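Leucyl-tRNA synthetase (Giardia intestinalis, PDB 3PZ6) probably attaches leucine to its cognate tRNA at the expense of ATP, this chain being the CP1 editing domain, which probably deacylates mischarged tRNA. Local coordinates at residues L226-A239 with I263-M276. The protein carries 2 engineered substitutions. Numbering follows the deposited sequence.
Sequences LPIIEIPDIGTLSA and ICYTKGFYTGIMKM
I229 and E230 pair antiparallel with M274 and I273: E230 N donates to I273 O (2.9 Å, nearly straight at 169°), I273 N returns a bond to E230 O, and K275 N reaches I228 O at 2.7 Å. On the buried face, I229 CG1 rests against M274 SD at 3.7 Å; bends at chi2 and chi3 fold the flexible methionine to fit there, and V284 and C287 of helix 284-297 lie against this pair. E230 and I273 share the second face, and the methylenes of K275, just past the strand, pass obliquely across E230: K275 CG lies 3.7 Å from E230 CB, while K275 NZ stays 4.3 Å from E230 OE1, beyond a salt bridge. M276 crosses L226 at about a right angle, CE against L226 CG (3.8 Å), while SD meets P227 CG. I231 CD1 lies 3.9 Å from G268 CA, where bare glycine backbone lets the isoleucine approach the helix; I231 CG2, anti to the backbone N, meets K267 CB and T271 OG1. That hydroxyl also donates to K267 O. The compact thiol of C264 fits against the A239 backbone and CB. Helix 254-271, continuing through G272 into strand 273-274, thus packs against the start of helix 238-245 and the loop after strand 229-230, with its classic beta bulge, I234 and G235 facing I231.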
loop_
_atom_site.group_PDB
_atom_site.type_symbol
_atom_site.label_atom_id
_atom_site.label_comp_id
_atom_site.label_asym_id
_atom_site.label_seq_id
_atom_site.Cartn_x
_atom_site.Cartn_y
_atom_site.Cartn_z
ATOM N N LEU A 226 -10.325 7.667 5.498
ATOM C CA LEU A 226 -10.031 8.426 6.707
ATOM C C LEU A 226 -9.950 9.933 6.458
ATOM O O LEU A 226 -9.381 10.353 5.452
ATOM C CB LEU A 226 -8.715 7.928 7.311
ATOM C CG LEU A 226 -8.715 6.825 8.381
ATOM C CD1 LEU A 226 -10.012 6.025 8.477
ATOM C CD2 LEU A 226 -7.517 5.911 8.178
ATOM N N PRO A 227 -10.504 10.750 7.383
ATOM C CA PRO A 227 -10.442 12.218 7.329
ATOM C C PRO A 227 -9.047 12.774 7.656
ATOM O O PRO A 227 -8.853 13.411 8.701
ATOM C CB PRO A 227 -11.436 12.635 8.411
ATOM C CG PRO A 227 -11.430 11.509 9.369
ATOM C CD PRO A 227 -11.316 10.290 8.524
ATOM N N ILE A 228 -8.084 12.539 6.768
ATOM C CA ILE A 228 -6.686 12.880 7.055
ATOM C C ILE A 228 -6.371 14.341 6.742
ATOM O O ILE A 228 -5.567 14.974 7.424
ATOM C CB ILE A 228 -5.675 11.933 6.341
ATOM C CG1 ILE A 228 -5.911 11.896 4.829
ATOM C CG2 ILE A 228 -5.786 10.531 6.900
ATOM C CD1 ILE A 228 -4.690 11.485 4.028
ATOM N N ILE A 229 -7.027 14.873 5.725
ATOM C CA ILE A 229 -6.765 16.222 5.268
ATOM C C ILE A 229 -8.074 16.981 5.104
ATOM O O ILE A 229 -9.015 16.479 4.482
ATOM C CB ILE A 229 -5.962 16.211 3.932
ATOM C CG1 ILE A 229 -4.548 15.660 4.174
ATOM C CG2 ILE A 229 -5.898 17.613 3.318
ATOM C CD1 ILE A 229 -3.782 15.266 2.924
ATOM N N GLU A 230 -8.133 18.175 5.688
ATOM C CA GLU A 230 -9.248 19.077 5.479
ATOM C C GLU A 230 -8.884 20.137 4.452
ATOM O O GLU A 230 -7.933 20.902 4.626
ATOM C CB GLU A 230 -9.679 19.753 6.787
ATOM C CG GLU A 230 -10.828 20.751 6.595
ATOM C CD GLU A 230 -11.222 21.487 7.862
ATOM O OE1 GLU A 230 -10.709 21.155 8.957
ATOM O OE2 GLU A 230 -12.064 22.409 7.767
ATOM N N ILE A 231 -9.654 20.172 3.378
ATOM C CA ILE A 231 -9.559 21.249 2.416
ATOM C C ILE A 231 -10.692 22.244 2.683
ATOM O O ILE A 231 -11.867 21.910 2.496
ATOM C CB ILE A 231 -9.600 20.724 0.974
ATOM C CG1 ILE A 231 -8.461 19.720 0.751
ATOM C CG2 ILE A 231 -9.502 21.880 -0.007
ATOM C CD1 ILE A 231 -8.602 18.858 -0.493
ATOM N N PRO A 232 -10.342 23.463 3.149
ATOM C CA PRO A 232 -11.309 24.549 3.350
ATOM C C PRO A 232 -12.179 24.741 2.112
ATOM O O PRO A 232 -11.663 24.755 0.989
ATOM C CB PRO A 232 -10.418 25.778 3.542
ATOM C CG PRO A 232 -9.145 25.228 4.109
ATOM C CD PRO A 232 -8.962 23.890 3.466
ATOM N N ASP A 233 -13.486 24.877 2.324
ATOM C CA ASP A 233 -14.471 25.008 1.246
ATOM C C ASP A 233 -14.933 23.657 0.687
ATOM O O ASP A 233 -15.814 23.611 -0.183
ATOM C CB ASP A 233 -13.952 25.914 0.125
ATOM N N ILE A 234 -14.340 22.565 1.176
ATOM C CA ILE A 234 -14.780 21.218 0.794
ATOM C C ILE A 234 -14.995 20.335 2.025
ATOM O O ILE A 234 -16.112 19.868 2.258
ATOM C CB ILE A 234 -13.834 20.533 -0.223
ATOM C CG1 ILE A 234 -13.688 21.379 -1.492
ATOM C CG2 ILE A 234 -14.375 19.168 -0.604
ATOM C CD1 ILE A 234 -12.538 20.961 -2.417
ATOM N N GLY A 235 -13.934 20.121 2.805
ATOM C CA GLY A 235 -14.008 19.322 4.029
ATOM C C GLY A 235 -12.981 18.204 4.119
ATOM O O GLY A 235 -11.912 18.287 3.503
ATOM N N THR A 236 -13.303 17.150 4.873
ATOM C CA THR A 236 -12.322 16.094 5.134
ATOM C C THR A 236 -12.236 14.920 4.163
ATOM O O THR A 236 -11.130 14.479 3.855
ATOM C CB THR A 236 -12.321 15.568 6.589
ATOM O OG1 THR A 236 -13.655 15.531 7.126
ATOM C CG2 THR A 236 -11.405 16.433 7.453
ATOM N N LEU A 237 -13.344 14.384 3.682
ATOM C CA LEU A 237 -13.214 13.270 2.719
ATOM C C LEU A 237 -13.410 13.786 1.300
ATOM O O LEU A 237 -14.344 13.385 0.601
ATOM C CB LEU A 237 -14.180 12.117 3.029
ATOM C CG LEU A 237 -14.100 11.328 4.341
ATOM C CD1 LEU A 237 -15.050 10.143 4.252
ATOM C CD2 LEU A 237 -12.714 10.827 4.676
ATOM N N SER A 238 -12.517 14.675 0.881
ATOM C CA SER A 238 -12.716 15.460 -0.339
ATOM C C SER A 238 -12.940 14.652 -1.600
ATOM O O SER A 238 -13.865 14.941 -2.352
ATOM C CB SER A 238 -11.573 16.442 -0.535
ATOM O OG SER A 238 -11.708 17.478 0.418
ATOM N N ALA A 239 -12.110 13.638 -1.821
ATOM C CA ALA A 239 -12.261 12.772 -2.979
ATOM C C ALA A 239 -13.621 12.081 -2.943
ATOM O O ALA A 239 -14.280 11.953 -3.972
ATOM C CB ALA A 239 -11.126 11.751 -3.054
ATOM N N ILE A 263 -8.520 19.042 -8.541
ATOM C CA ILE A 263 -8.899 19.805 -7.349
ATOM C C ILE A 263 -8.226 19.232 -6.106
ATOM O O ILE A 263 -7.575 19.959 -5.361
ATOM C CB ILE A 263 -10.431 19.843 -7.146
ATOM C CG1 ILE A 263 -11.099 20.603 -8.290
ATOM C CG2 ILE A 263 -10.789 20.484 -5.810
ATOM C CD1 ILE A 263 -12.555 20.257 -8.470
ATOM N N CYS A 264 -8.370 17.926 -5.901
ATOM C CA CYS A 264 -7.846 17.274 -4.711
ATOM C C CYS A 264 -6.338 17.437 -4.542
ATOM O O CYS A 264 -5.867 17.773 -3.460
ATOM C CB CYS A 264 -8.234 15.798 -4.690
ATOM S SG CYS A 264 -9.917 15.541 -4.139
ATOM N N TYR A 265 -5.589 17.211 -5.611
ATOM C CA TYR A 265 -4.138 17.309 -5.549
ATOM C C TYR A 265 -3.662 18.763 -5.462
ATOM O O TYR A 265 -2.695 19.048 -4.757
ATOM C CB TYR A 265 -3.494 16.559 -6.721
ATOM C CG TYR A 265 -3.517 15.036 -6.584
ATOM C CD1 TYR A 265 -4.717 14.336 -6.404
ATOM C CD2 TYR A 265 -2.338 14.297 -6.652
ATOM C CE1 TYR A 265 -4.740 12.945 -6.281
ATOM C CE2 TYR A 265 -2.347 12.904 -6.541
ATOM C CZ TYR A 265 -3.547 12.234 -6.353
ATOM O OH TYR A 265 -3.550 10.856 -6.233
ATOM N N THR A 266 -4.355 19.681 -6.141
ATOM C CA THR A 266 -3.959 21.095 -6.127
ATOM C C THR A 266 -4.394 21.801 -4.848
ATOM O O THR A 266 -3.550 22.331 -4.125
ATOM C CB THR A 266 -4.449 21.873 -7.378
ATOM O OG1 THR A 266 -4.082 21.150 -8.559
ATOM C CG2 THR A 266 -3.826 23.265 -7.439
ATOM N N LYS A 267 -5.697 21.807 -4.569
ATOM C CA LYS A 267 -6.210 22.436 -3.357
ATOM C C LYS A 267 -5.614 21.771 -2.130
ATOM O O LYS A 267 -5.247 22.447 -1.165
ATOM C CB LYS A 267 -7.735 22.382 -3.295
ATOM C CG LYS A 267 -8.434 23.434 -4.134
ATOM C CD LYS A 267 -9.897 23.576 -3.735
ATOM C CE LYS A 267 -10.617 24.606 -4.589
ATOM N NZ LYS A 267 -10.082 25.983 -4.363
ATOM N N GLY A 268 -5.508 20.443 -2.187
ATOM C CA GLY A 268 -4.871 19.659 -1.136
ATOM C C GLY A 268 -3.518 20.209 -0.741
ATOM O O GLY A 268 -3.284 20.510 0.425
ATOM N N PHE A 269 -2.632 20.365 -1.719
ATOM C CA PHE A 269 -1.292 20.853 -1.445
ATOM C C PHE A 269 -1.294 22.292 -0.915
ATOM O O PHE A 269 -0.681 22.572 0.120
ATOM C CB PHE A 269 -0.380 20.709 -2.674
ATOM C CG PHE A 269 0.960 21.376 -2.514
ATOM C CD1 PHE A 269 1.931 20.827 -1.681
ATOM C CD2 PHE A 269 1.244 22.567 -3.181
ATOM C CE1 PHE A 269 3.171 21.445 -1.522
ATOM C CE2 PHE A 269 2.484 23.193 -3.026
ATOM C CZ PHE A 269 3.449 22.626 -2.198
ATOM N N TYR A 270 -1.990 23.192 -1.605
ATOM C CA TYR A 270 -1.934 24.615 -1.250
ATOM C C TYR A 270 -2.712 24.984 0.006
ATOM O O TYR A 270 -2.241 25.792 0.803
ATOM C CB TYR A 270 -2.347 25.503 -2.431
ATOM C CG TYR A 270 -1.320 25.510 -3.544
ATOM C CD1 TYR A 270 -0.033 26.026 -3.335
ATOM C CD2 TYR A 270 -1.624 24.995 -4.800
ATOM C CE1 TYR A 270 0.916 26.028 -4.352
ATOM C CE2 TYR A 270 -0.683 24.992 -5.820
ATOM C CZ TYR A 270 0.584 25.507 -5.588
ATOM O OH TYR A 270 1.514 25.501 -6.598
ATOM N N THR A 271 -3.888 24.386 0.190
ATOM C CA THR A 271 -4.778 24.768 1.290
ATOM C C THR A 271 -5.009 23.663 2.326
ATOM O O THR A 271 -5.534 23.932 3.409
ATOM C CB THR A 271 -6.144 25.254 0.772
ATOM O OG1 THR A 271 -6.772 24.204 0.032
ATOM C CG2 THR A 271 -5.988 26.480 -0.127
ATOM N N GLY A 272 -4.609 22.436 1.997
ATOM C CA GLY A 272 -4.869 21.269 2.843
ATOM C C GLY A 272 -4.232 21.323 4.214
ATOM O O GLY A 272 -3.094 21.754 4.359
ATOM N N ILE A 273 -4.983 20.890 5.222
ATOM C CA ILE A 273 -4.506 20.875 6.606
ATOM C C ILE A 273 -4.635 19.477 7.185
ATOM O O ILE A 273 -5.712 18.886 7.168
ATOM C CB ILE A 273 -5.266 21.900 7.487
ATOM C CG1 ILE A 273 -4.768 23.315 7.180
ATOM C CG2 ILE A 273 -5.092 21.584 8.981
ATOM C CD1 ILE A 273 -5.793 24.385 7.431
ATOM N N MET A 274 -3.520 18.948 7.672
ATOM C CA MET A 274 -3.505 17.633 8.283
ATOM C C MET A 274 -4.434 17.594 9.486
ATOM O O MET A 274 -4.439 18.504 10.312
ATOM C CB MET A 274 -2.081 17.252 8.692
ATOM C CG MET A 274 -1.124 17.118 7.516
ATOM S SD MET A 274 -1.526 15.773 6.374
ATOM C CE MET A 274 -1.155 14.324 7.354
ATOM N N LYS A 275 -5.225 16.534 9.576
ATOM C CA LYS A 275 -6.203 16.399 10.651
ATOM C C LYS A 275 -5.917 15.157 11.468
ATOM O O LYS A 275 -6.446 14.986 12.560
ATOM C CB LYS A 275 -7.619 16.338 10.071
ATOM C CG LYS A 275 -8.081 17.623 9.404
ATOM C CD LYS A 275 -8.906 18.485 10.348
ATOM C CE LYS A 275 -8.053 19.372 11.209
ATOM N NZ LYS A 275 -8.766 19.596 12.484
ATOM N N MET A 276 -5.080 14.293 10.908
ATOM C CA MET A 276 -4.672 13.049 11.544
ATOM C C MET A 276 -3.169 12.878 11.402
ATOM O O MET A 276 -2.531 13.559 10.599
ATOM C CB MET A 276 -5.397 11.857 10.908
ATOM C CG MET A 276 -6.878 11.762 11.251
ATOM S SD MET A 276 -7.759 10.484 10.327
ATOM C CE MET A 276 -6.884 9.003 10.876
#